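Putative exonuclease (Eubacterium rectale, PDB 3L0A) binds a zinc ion and is probably a hydrolase, perhaps an exonuclease, of a PDDEXK-like nuclease family. Local coordinates at the interface of chains A and B. Coordinates in Å, arbitrary orientation; residue numbers count along the deposited sequence, not the author numbering. Chains: chain A/B, Putative exonuclease.

The interface of chains A and B. Residues chain A 104, 106-107, 204-206; chain B 251-253.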
# COMPACT_ATOMS: atom_id res chain seq x y z
N ASP A 104 -3.55 -27.59 17.04
CA ASP A 104 -3.30 -28.54 15.94
C ASP A 104 -2.27 -29.64 16.29
O ASP A 104 -1.06 -29.40 16.29
CB ASP A 104 -2.86 -27.77 14.67
CG ASP A 104 -2.92 -28.63 13.39
OD1 ASP A 104 -4.00 -28.70 12.78
OD2 ASP A 104 -1.88 -29.24 13.01
N TYR A 106 -1.10 -32.24 14.64
CA TYR A 106 -0.13 -32.53 13.58
C TYR A 106 1.00 -31.48 13.60
O TYR A 106 2.19 -31.82 13.65
CB TYR A 106 -0.83 -32.57 12.21
CG TYR A 106 0.06 -33.16 11.12
CD1 TYR A 106 0.36 -34.52 11.08
CD2 TYR A 106 0.62 -32.34 10.14
CE1 TYR A 106 1.18 -35.04 10.09
CE2 TYR A 106 1.44 -32.86 9.16
CZ TYR A 106 1.71 -34.20 9.14
OH TYR A 106 2.54 -34.67 8.16
N PHE A 107 0.64 -30.22 13.62
CA PHE A 107 1.64 -29.16 13.64
C PHE A 107 2.47 -29.32 14.89
O PHE A 107 3.70 -29.32 14.82
CB PHE A 107 0.94 -27.80 13.59
CG PHE A 107 1.87 -26.57 13.30
CD1 PHE A 107 2.90 -26.20 14.16
CD2 PHE A 107 1.65 -25.78 12.17
CE1 PHE A 107 3.69 -25.08 13.90
CE2 PHE A 107 2.42 -24.65 11.91
CZ PHE A 107 3.43 -24.30 12.77
N ILE A 204 -2.16 -21.85 8.82
CA ILE A 204 -1.10 -22.76 9.27
C ILE A 204 -0.85 -23.90 8.26
O ILE A 204 -1.83 -24.50 7.75
CB ILE A 204 -1.39 -23.44 10.67
CG1 ILE A 204 -2.49 -24.52 10.57
CG2 ILE A 204 -1.69 -22.38 11.75
CD1 ILE A 204 -3.04 -25.02 11.88
N ARG A 205 0.45 -24.21 8.04
CA ARG A 205 0.93 -25.28 7.14
C ARG A 205 2.26 -25.82 7.61
O ARG A 205 3.12 -25.06 8.05
CB ARG A 205 1.20 -24.75 5.72
CG ARG A 205 0.03 -24.31 4.89
CD ARG A 205 -0.94 -25.39 4.64
NE ARG A 205 -2.05 -24.92 3.81
CZ ARG A 205 -3.03 -25.72 3.36
NH1 ARG A 205 -3.03 -27.02 3.66
NH2 ARG A 205 -4.00 -25.23 2.60
N ILE A 206 2.46 -27.12 7.44
CA ILE A 206 3.79 -27.75 7.42
C ILE A 206 4.23 -27.87 5.96
O ILE A 206 3.53 -28.49 5.17
CB ILE A 206 3.75 -29.15 8.08
CG1 ILE A 206 3.47 -29.05 9.58
CG2 ILE A 206 5.07 -29.86 7.91
CD1 ILE A 206 4.47 -28.04 10.36
N ARG B 251 -9.30 -25.40 9.54
CA ARG B 251 -8.35 -26.35 8.99
C ARG B 251 -7.77 -27.21 10.06
O ARG B 251 -7.47 -26.72 11.14
CB ARG B 251 -7.21 -25.63 8.25
CG ARG B 251 -6.23 -26.57 7.58
CD ARG B 251 -5.25 -25.84 6.70
NE ARG B 251 -5.91 -24.83 5.88
CZ ARG B 251 -5.32 -23.72 5.43
NH1 ARG B 251 -4.05 -23.49 5.69
NH2 ARG B 251 -6.01 -22.85 4.72
N VAL B 252 -7.58 -28.50 9.75
CA VAL B 252 -7.01 -29.48 10.65
C VAL B 252 -6.01 -30.20 9.81
O VAL B 252 -6.37 -30.96 8.92
CB VAL B 252 -8.07 -30.48 11.17
CG1 VAL B 252 -7.44 -31.53 12.08
CG2 VAL B 252 -9.22 -29.75 11.91
N LEU B 253 -4.73 -29.95 10.08
CA LEU B 253 -3.66 -30.50 9.26
C LEU B 253 -3.43 -32.00 9.49
O LEU B 253 -3.46 -32.48 10.63
CB LEU B 253 -2.36 -29.78 9.54
CG LEU B 253 -2.31 -28.27 9.33
CD1 LEU B 253 -0.91 -27.88 9.80
CD2 LEU B 253 -2.53 -27.89 7.87
O HOH W 1 -3.90 -31.69 13.18
O HOH W 2 -6.04 -27.20 13.32
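B:Leu253, in the loop that follows helix 245-250 of chain B, plugs into chain A between the start of helix 105-110 and the start of strand 204-209, burying 130 Å² of its surface. Its backbone N donates to the carboxylate OD1 of A:Asp104 at 3.1 Å, nearly straight (163° at H) and along the syn lone pair. The leucine side chain crosses the carboxylate at about a right angle and runs on to A:Ile204; leucine suits this place because its CD1 packs 3.8 Å from the aliphatic CG1 of A:Ile204 and near CD2 of A:Phe107. Its CD2 sits 3.5 Å from the carbonyl O of A:Ile204. That same oxygen takes a hydrogen bond from NH1 of B:Arg251, 3.2 Å away, in the guanidinium plane but from above the carbonyl plane. The chain of B:Arg251 bends at chi3, and its guanidinium stacks on that of A:Arg205, the planes 23° apart; flat groups suit such face-to-face contact, though their like charges would probably repel. As the chains are copies in a crystal assembly, this contact may not be biological. Behind the first shell, A:Asp104 has CG anti to its backbone N (chi1 -166°), and its OD2 caps the helix start, accepting from A:Phe107 N at 2.8 Å through the anti lone pair. A short carboxylate suits this N-cap, one oxygen serving the helix and the other B:Leu253. An alanine here would probably loosen both the B:Leu253 loop and the helix start. Two waters widen the grip: one joins A:Asp104 OD1 to the carbonyl O of B:Arg251, the other joins A:Tyr106 N to B:Leu253 O.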